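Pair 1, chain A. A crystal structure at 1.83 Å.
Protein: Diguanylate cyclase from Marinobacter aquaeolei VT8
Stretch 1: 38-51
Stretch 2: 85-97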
# COMPACT_ATOMS: atom_id res chain seq x y z
N GLN A 38 19.00 1.32 10.05
CA GLN A 38 18.52 0.01 9.62
C GLN A 38 17.86 0.07 8.25
O GLN A 38 17.33 1.10 7.86
CB GLN A 38 17.51 -0.54 10.63
CG GLN A 38 16.08 0.05 10.51
CD GLN A 38 15.92 1.43 11.15
OE1 GLN A 38 16.83 1.92 11.83
NE2 GLN A 38 14.76 2.06 10.93
N ALA A 39 17.91 -1.03 7.52
CA ALA A 39 17.25 -1.07 6.23
C ALA A 39 15.76 -0.98 6.54
O ALA A 39 15.26 -1.65 7.44
CB ALA A 39 17.56 -2.38 5.51
N THR A 40 15.06 -0.13 5.82
CA THR A 40 13.63 0.01 6.04
C THR A 40 13.06 0.58 4.75
O THR A 40 13.66 1.44 4.12
CB THR A 40 13.32 0.93 7.25
OG1 THR A 40 11.91 0.87 7.53
CG2 THR A 40 13.73 2.35 6.98
N SER A 41 11.90 0.08 4.36
CA SER A 41 11.27 0.51 3.13
C SER A 41 9.82 0.86 3.34
O SER A 41 9.19 0.42 4.30
CB SER A 41 11.38 -0.60 2.08
OG SER A 41 12.73 -0.92 1.80
N LEU A 42 9.29 1.65 2.41
CA LEU A 42 7.91 2.08 2.43
C LEU A 42 7.26 1.69 1.11
O LEU A 42 7.88 1.80 0.05
CB LEU A 42 7.87 3.59 2.58
CG LEU A 42 6.53 4.23 2.91
CD1 LEU A 42 6.16 3.88 4.34
CD2 LEU A 42 6.63 5.74 2.73
N VAL A 43 6.01 1.26 1.18
CA VAL A 43 5.25 0.89 -0.01
C VAL A 43 4.01 1.77 -0.06
O VAL A 43 3.42 2.09 0.97
CB VAL A 43 4.80 -0.58 0.03
CG1 VAL A 43 4.01 -0.93 -1.24
CG2 VAL A 43 6.00 -1.50 0.19
N MSE A 44 3.64 2.19 -1.26
CA MSE A 44 2.44 3.00 -1.46
C MSE A 44 1.81 2.36 -2.68
O MSE A 44 2.47 2.23 -3.71
CB MSE A 44 2.79 4.46 -1.78
CG MSE A 44 3.76 5.11 -0.83
SE MSE A 44 3.01 6.68 0.00
CE MSE A 44 1.79 5.74 1.13
N PHE A 45 0.57 1.90 -2.57
CA PHE A 45 -0.06 1.29 -3.73
C PHE A 45 -1.52 1.69 -3.88
O PHE A 45 -2.18 2.05 -2.90
CB PHE A 45 0.14 -0.24 -3.73
CG PHE A 45 -0.58 -0.98 -2.62
CD1 PHE A 45 -1.80 -1.60 -2.86
CD2 PHE A 45 0.02 -1.14 -1.37
CE1 PHE A 45 -2.43 -2.37 -1.88
CE2 PHE A 45 -0.60 -1.91 -0.38
CZ PHE A 45 -1.82 -2.53 -0.63
N ASP A 46 -1.98 1.64 -5.12
CA ASP A 46 -3.35 2.01 -5.49
C ASP A 46 -4.00 0.90 -6.29
O ASP A 46 -3.32 0.12 -6.96
CB ASP A 46 -3.34 3.25 -6.38
CG ASP A 46 -3.03 4.52 -5.63
OD1 ASP A 46 -2.63 4.44 -4.45
OD2 ASP A 46 -3.17 5.61 -6.24
N ILE A 47 -5.32 0.85 -6.24
CA ILE A 47 -6.08 -0.12 -7.00
C ILE A 47 -6.16 0.48 -8.40
O ILE A 47 -6.52 1.64 -8.55
CB ILE A 47 -7.49 -0.29 -6.43
CG1 ILE A 47 -7.40 -0.96 -5.05
CG2 ILE A 47 -8.36 -1.08 -7.39
CD1 ILE A 47 -8.53 -0.58 -4.11
N ASP A 48 -5.82 -0.30 -9.42
CA ASP A 48 -5.87 0.20 -10.80
C ASP A 48 -7.29 0.41 -11.30
O ASP A 48 -8.20 -0.34 -10.93
CB ASP A 48 -5.16 -0.78 -11.74
CG ASP A 48 -3.67 -0.81 -11.55
OD1 ASP A 48 -3.08 0.27 -11.37
OD2 ASP A 48 -3.08 -1.91 -11.59
N HIS A 49 -7.48 1.43 -12.12
CA HIS A 49 -8.78 1.74 -12.71
C HIS A 49 -9.93 1.74 -11.71
O HIS A 49 -11.03 1.28 -12.03
CB HIS A 49 -9.09 0.72 -13.81
CG HIS A 49 -7.96 0.51 -14.77
ND1 HIS A 49 -7.50 1.51 -15.59
CD2 HIS A 49 -7.19 -0.58 -15.01
CE1 HIS A 49 -6.49 1.05 -16.31
NE2 HIS A 49 -6.28 -0.22 -15.98
N PHE A 50 -9.70 2.27 -10.51
CA PHE A 50 -10.75 2.27 -9.50
C PHE A 50 -12.01 3.02 -9.89
O PHE A 50 -13.11 2.48 -9.77
CB PHE A 50 -10.22 2.81 -8.17
CG PHE A 50 -11.13 2.54 -7.01
CD1 PHE A 50 -11.40 1.23 -6.62
CD2 PHE A 50 -11.77 3.58 -6.35
CE1 PHE A 50 -12.29 0.97 -5.59
CE2 PHE A 50 -12.66 3.33 -5.32
CZ PHE A 50 -12.93 2.02 -4.94
N LYS A 51 -11.87 4.27 -10.33
CA LYS A 51 -13.02 5.07 -10.73
C LYS A 51 -13.83 4.27 -11.76
O LYS A 51 -15.03 4.10 -11.62
CB LYS A 51 -12.56 6.41 -11.30
CG LYS A 51 -13.20 7.63 -10.66
CD LYS A 51 -14.20 8.28 -11.60
CE LYS A 51 -15.01 9.35 -10.89
NZ LYS A 51 -16.33 9.53 -11.56
N ARG A 85 -4.57 2.45 5.45
CA ARG A 85 -5.35 2.90 4.30
C ARG A 85 -5.06 4.39 4.27
O ARG A 85 -5.53 5.15 5.11
CB ARG A 85 -6.84 2.67 4.49
CG ARG A 85 -7.62 2.98 3.23
CD ARG A 85 -9.08 3.19 3.54
NE ARG A 85 -9.86 3.38 2.32
CZ ARG A 85 -11.16 3.68 2.32
NH1 ARG A 85 -11.80 3.82 3.47
NH2 ARG A 85 -11.81 3.81 1.18
N TYR A 86 -4.28 4.79 3.28
CA TYR A 86 -3.87 6.17 3.16
C TYR A 86 -4.97 7.09 2.62
O TYR A 86 -5.16 8.19 3.10
CB TYR A 86 -2.63 6.22 2.29
CG TYR A 86 -2.06 7.58 2.17
CD1 TYR A 86 -1.38 8.18 3.23
CD2 TYR A 86 -2.21 8.30 1.00
CE1 TYR A 86 -0.86 9.46 3.10
CE2 TYR A 86 -1.71 9.58 0.87
CZ TYR A 86 -1.04 10.15 1.92
OH TYR A 86 -0.54 11.42 1.77
N GLY A 87 -5.68 6.63 1.60
CA GLY A 87 -6.75 7.43 1.02
C GLY A 87 -7.86 6.54 0.55
O GLY A 87 -8.03 5.44 1.03
N GLY A 88 -8.65 7.03 -0.40
CA GLY A 88 -9.76 6.26 -0.94
C GLY A 88 -9.37 4.89 -1.45
O GLY A 88 -9.83 3.89 -0.91
N GLU A 89 -8.55 4.82 -2.49
CA GLU A 89 -8.14 3.51 -2.98
C GLU A 89 -6.63 3.36 -2.85
O GLU A 89 -6.04 2.51 -3.50
CB GLU A 89 -8.55 3.31 -4.43
CG GLU A 89 -7.64 3.97 -5.45
CD GLU A 89 -8.08 5.33 -5.84
OE1 GLU A 89 -8.76 5.99 -5.04
OE2 GLU A 89 -7.74 5.77 -6.95
N GLU A 90 -6.02 4.17 -1.99
CA GLU A 90 -4.57 4.13 -1.75
C GLU A 90 -4.21 3.48 -0.41
O GLU A 90 -4.84 3.74 0.61
CB GLU A 90 -3.98 5.55 -1.74
CG GLU A 90 -4.08 6.32 -3.04
CD GLU A 90 -2.94 7.31 -3.18
OE1 GLU A 90 -2.46 7.82 -2.14
OE2 GLU A 90 -2.52 7.59 -4.33
N PHE A 91 -3.18 2.65 -0.43
CA PHE A 91 -2.72 1.95 0.77
C PHE A 91 -1.22 2.16 0.94
O PHE A 91 -0.52 2.46 -0.01
CB PHE A 91 -2.99 0.45 0.66
CG PHE A 91 -4.43 0.10 0.47
CD1 PHE A 91 -5.19 -0.36 1.53
CD2 PHE A 91 -5.03 0.21 -0.79
CE1 PHE A 91 -6.54 -0.72 1.36
CE2 PHE A 91 -6.37 -0.14 -0.97
CZ PHE A 91 -7.12 -0.60 0.10
N GLY A 92 -0.74 1.98 2.17
CA GLY A 92 0.68 2.12 2.42
C GLY A 92 1.12 1.01 3.36
O GLY A 92 0.31 0.51 4.13
N ILE A 93 2.38 0.62 3.27
CA ILE A 93 2.90 -0.41 4.17
C ILE A 93 4.31 -0.01 4.60
O ILE A 93 5.11 0.42 3.77
CB ILE A 93 3.03 -1.80 3.50
CG1 ILE A 93 1.82 -2.11 2.62
CG2 ILE A 93 3.15 -2.88 4.56
CD1 ILE A 93 2.00 -3.38 1.79
N ILE A 94 4.60 -0.16 5.89
CA ILE A 94 5.93 0.14 6.40
C ILE A 94 6.57 -1.24 6.51
O ILE A 94 5.98 -2.15 7.08
CB ILE A 94 5.89 0.77 7.81
CG1 ILE A 94 5.15 2.10 7.76
CG2 ILE A 94 7.32 1.00 8.32
CD1 ILE A 94 4.90 2.73 9.14
N LEU A 95 7.75 -1.39 5.94
CA LEU A 95 8.45 -2.66 5.99
C LEU A 95 9.78 -2.48 6.71
O LEU A 95 10.80 -2.17 6.09
CB LEU A 95 8.68 -3.19 4.57
CG LEU A 95 7.46 -3.29 3.65
CD1 LEU A 95 7.92 -3.71 2.26
CD2 LEU A 95 6.45 -4.30 4.20
N PRO A 96 9.80 -2.68 8.03
CA PRO A 96 11.05 -2.53 8.78
C PRO A 96 12.03 -3.67 8.51
O PRO A 96 11.63 -4.77 8.16
CB PRO A 96 10.57 -2.50 10.24
CG PRO A 96 9.42 -3.44 10.21
CD PRO A 96 8.69 -3.04 8.94
N GLU A 97 13.32 -3.37 8.66
CA GLU A 97 14.39 -4.35 8.47
C GLU A 97 14.30 -5.00 7.11
O GLU A 97 14.68 -6.16 6.95
CB GLU A 97 14.31 -5.42 9.55
CG GLU A 97 14.57 -4.92 10.96
CD GLU A 97 16.00 -4.47 11.14
OE1 GLU A 97 16.90 -5.09 10.52
OE2 GLU A 97 16.23 -3.53 11.91
O HOH W 1 -7.11 4.15 -9.35

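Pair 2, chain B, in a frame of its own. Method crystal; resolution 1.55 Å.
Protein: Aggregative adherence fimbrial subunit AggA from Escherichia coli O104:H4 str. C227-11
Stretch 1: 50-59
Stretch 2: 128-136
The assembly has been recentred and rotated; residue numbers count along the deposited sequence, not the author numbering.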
# COMPACT_ATOMS: atom_id res chain seq x y z
N GLY B 50 12.10 16.95 -0.17
CA GLY B 50 11.09 16.86 0.89
C GLY B 50 9.82 16.08 0.56
O GLY B 50 8.77 16.30 1.18
N ALA B 51 9.92 15.16 -0.38
CA ALA B 51 8.76 14.40 -0.87
C ALA B 51 8.08 13.58 0.20
O ALA B 51 8.74 13.02 1.07
CB ALA B 51 9.21 13.44 -1.97
N LYS B 52 6.76 13.46 0.08
CA LYS B 52 5.95 12.68 0.98
C LYS B 52 5.31 11.62 0.13
O LYS B 52 4.72 11.91 -0.91
CB LYS B 52 4.90 13.59 1.66
CG LYS B 52 3.82 12.85 2.45
CD LYS B 52 2.71 13.78 2.93
CE LYS B 52 3.23 14.86 3.87
NZ LYS B 52 2.10 15.70 4.36
N VAL B 53 5.42 10.37 0.57
CA VAL B 53 4.81 9.27 -0.16
C VAL B 53 3.59 8.77 0.58
O VAL B 53 3.44 8.97 1.79
CB VAL B 53 5.80 8.13 -0.46
CG1 VAL B 53 6.84 8.59 -1.45
CG2 VAL B 53 6.45 7.58 0.80
N TRP B 54 2.70 8.13 -0.18
CA TRP B 54 1.40 7.70 0.29
C TRP B 54 1.12 6.30 -0.20
O TRP B 54 1.60 5.89 -1.26
CB TRP B 54 0.30 8.60 -0.28
CG TRP B 54 0.39 10.02 0.15
CD1 TRP B 54 1.19 10.98 -0.38
CD2 TRP B 54 -0.40 10.64 1.16
NE1 TRP B 54 0.97 12.18 0.27
CE2 TRP B 54 -0.00 12.00 1.22
CE3 TRP B 54 -1.38 10.19 2.04
CZ2 TRP B 54 -0.56 12.90 2.12
CZ3 TRP B 54 -1.94 11.09 2.94
CH2 TRP B 54 -1.52 12.43 2.97
N LEU B 55 0.30 5.61 0.59
CA LEU B 55 -0.18 4.30 0.28
C LEU B 55 -1.60 4.20 0.80
O LEU B 55 -1.90 4.64 1.91
CB LEU B 55 0.71 3.29 0.97
CG LEU B 55 0.70 1.83 0.64
CD1 LEU B 55 0.83 1.56 -0.85
CD2 LEU B 55 1.85 1.17 1.39
N TRP B 56 -2.49 3.62 -0.00
CA TRP B 56 -3.87 3.44 0.43
C TRP B 56 -4.55 2.34 -0.35
O TRP B 56 -4.13 2.00 -1.45
CB TRP B 56 -4.69 4.75 0.38
CG TRP B 56 -5.01 5.33 -0.99
CD1 TRP B 56 -6.19 5.22 -1.67
CD2 TRP B 56 -4.16 6.16 -1.81
NE1 TRP B 56 -6.13 5.90 -2.85
CE2 TRP B 56 -4.90 6.50 -2.97
CE3 TRP B 56 -2.86 6.64 -1.69
CZ2 TRP B 56 -4.38 7.28 -3.99
CZ3 TRP B 56 -2.34 7.42 -2.71
CH2 TRP B 56 -3.10 7.73 -3.85
N GLY B 57 -5.62 1.82 0.24
CA GLY B 57 -6.44 0.78 -0.37
C GLY B 57 -7.77 1.35 -0.85
O GLY B 57 -8.01 2.56 -0.81
N THR B 58 -8.63 0.44 -1.29
CA THR B 58 -9.89 0.81 -1.93
C THR B 58 -11.11 0.62 -1.03
O THR B 58 -12.23 0.90 -1.45
CB THR B 58 -10.10 -0.06 -3.19
OG1 THR B 58 -10.06 -1.44 -2.83
CG2 THR B 58 -9.00 0.23 -4.22
N GLY B 59 -10.89 0.18 0.20
CA GLY B 59 -11.98 -0.12 1.12
C GLY B 59 -12.43 1.08 1.92
O GLY B 59 -11.94 2.21 1.72
N MET B 128 -5.89 -7.62 -4.71
CA MET B 128 -5.95 -6.51 -3.77
C MET B 128 -5.27 -5.31 -4.40
O MET B 128 -4.08 -5.36 -4.69
CB MET B 128 -5.26 -6.90 -2.47
CG MET B 128 -5.21 -5.81 -1.41
SD MET B 128 -4.98 -6.50 0.24
CE MET B 128 -3.41 -7.30 0.01
N ILE B 129 -6.04 -4.26 -4.65
CA ILE B 129 -5.54 -3.09 -5.34
C ILE B 129 -4.95 -2.15 -4.32
O ILE B 129 -5.61 -1.80 -3.34
CB ILE B 129 -6.67 -2.34 -6.06
CG1 ILE B 129 -7.34 -3.24 -7.08
CG2 ILE B 129 -6.15 -1.09 -6.73
CD1 ILE B 129 -8.71 -2.74 -7.49
N LEU B 130 -3.72 -1.72 -4.57
CA LEU B 130 -3.12 -0.69 -3.75
C LEU B 130 -2.79 0.51 -4.59
O LEU B 130 -2.39 0.39 -5.75
CB LEU B 130 -1.87 -1.22 -3.06
CG LEU B 130 -2.09 -2.32 -2.03
CD1 LEU B 130 -0.76 -2.65 -1.40
CD2 LEU B 130 -3.10 -1.95 -0.97
N HIS B 131 -2.98 1.68 -3.99
CA HIS B 131 -2.65 2.92 -4.63
C HIS B 131 -1.47 3.50 -3.90
O HIS B 131 -1.38 3.39 -2.68
CB HIS B 131 -3.81 3.89 -4.50
CG HIS B 131 -5.00 3.53 -5.32
ND1 HIS B 131 -5.20 4.03 -6.59
CD2 HIS B 131 -6.07 2.75 -5.05
CE1 HIS B 131 -6.34 3.57 -7.07
NE2 HIS B 131 -6.88 2.79 -6.15
N ALA B 132 -0.59 4.15 -4.65
CA ALA B 132 0.54 4.84 -4.05
C ALA B 132 0.71 6.19 -4.72
O ALA B 132 0.35 6.38 -5.89
CB ALA B 132 1.81 4.03 -4.18
N ALA B 133 1.27 7.14 -3.99
CA ALA B 133 1.54 8.45 -4.57
C ALA B 133 2.74 9.10 -3.93
O ALA B 133 3.23 8.65 -2.89
CB ALA B 133 0.31 9.36 -4.44
N VAL B 134 3.20 10.16 -4.59
CA VAL B 134 4.24 11.02 -4.08
C VAL B 134 3.81 12.46 -4.28
O VAL B 134 3.37 12.82 -5.39
CB VAL B 134 5.62 10.76 -4.74
CG1 VAL B 134 5.61 10.99 -6.26
CG2 VAL B 134 6.70 11.62 -4.10
N ASP B 135 3.93 13.25 -3.21
CA ASP B 135 3.62 14.69 -3.20
C ASP B 135 4.94 15.44 -3.17
O ASP B 135 5.86 15.11 -2.41
CB ASP B 135 2.89 15.11 -1.92
CG ASP B 135 1.47 14.63 -1.85
OD1 ASP B 135 0.94 14.17 -2.87
OD2 ASP B 135 0.88 14.72 -0.74
N PHE B 136 5.01 16.50 -3.97
CA PHE B 136 6.22 17.28 -4.09
C PHE B 136 5.81 18.62 -4.64
O PHE B 136 4.64 18.85 -4.91
CB PHE B 136 7.22 16.58 -5.02
CG PHE B 136 6.64 16.23 -6.37
CD1 PHE B 136 5.81 15.13 -6.53
CD2 PHE B 136 6.85 17.04 -7.46
CE1 PHE B 136 5.27 14.81 -7.75
CE2 PHE B 136 6.30 16.73 -8.69
CZ PHE B 136 5.50 15.62 -8.83
O HOH W 2 6.22 17.30 -0.37
O HOH W 3 -7.62 -2.30 -1.70

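The sharpest difference lies where Leu A95 of pair 1 matches Asp B135 of pair 2. In pair 1 the position is greasy: Leu A95 CD1 packs 3.6 Å from Val A43 CG2, as suits a buried face. In pair 2 the matching residues are polar at their tips, and Trp B54 NE1 gives a weak hydrogen bond to Asp B135 OD2 at 2.7 Å, which lets a partly exposed indole satisfy its one N-H while its CB still packs 4.2 Å from Ala B133 CB.

Around this difference the backbones are nearly the same. Each pair is two antiparallel neighbouring strands, with directions at 165° in pair 1 and 161° in pair 2, and 14 central residues superpose to 0.6 Å. The bonded rungs also coincide: Ser A41 with Leu A95 matches Lys B52 with Asp B135, Val A43 with Ile A93 matches Trp B54 with Ala B133, and Phe A45 with Phe A91 matches Trp B56 with His B131. Each rung has two backbone hydrogen bonds, such as Phe A91 N to Phe A45 O at 2.7 Å and His B131 N to Trp B56 O at 2.8 Å.

The last rung shows one solution reached with different rings. Phe A45 and Trp B56 both adopt the p rotamer, which carries the ring across to the partner strand, while Phe A91 and His B131 are both m. Phe A91 CB sits over the face of the Phe A45 ring, 3.6 Å from its centroid; His B131 CB lies 3.4 Å from the centroid of the five-membered ring of Trp B56. Both ring pairs are near parallel but slid apart, so it is the CB, rather than the second ring, that covers the face.

Ring size is balanced at the next rung on the same face, two residues along the strand. The phenyl of Phe A45 meets a long side chain, with its CE2 3.7 Å from Ile A93 CD1. The larger indole reaches farther, so the small Ala B133 suffices: its CB lies 3.7 Å from Trp B56 CZ3.

The opposite face shows a similar exchange. Gly A92, paired with the selenomethionine Met A44, leaves space for that long side chain, whose CE comes 4.0 Å from Gly A92 CA; a CB there would be tight against it. The matching Leu B55 is shorter and tolerates Ala B132, with Leu B55 CD1 4.3 Å from Ala B132 CB. Nearby, Leu A42 CD1 meets Ile A94 CG1 at 4.0 Å, and Val B53 CG1 meets Val B134 CG2 at 4.0 Å: branched apolar chains filling matching places.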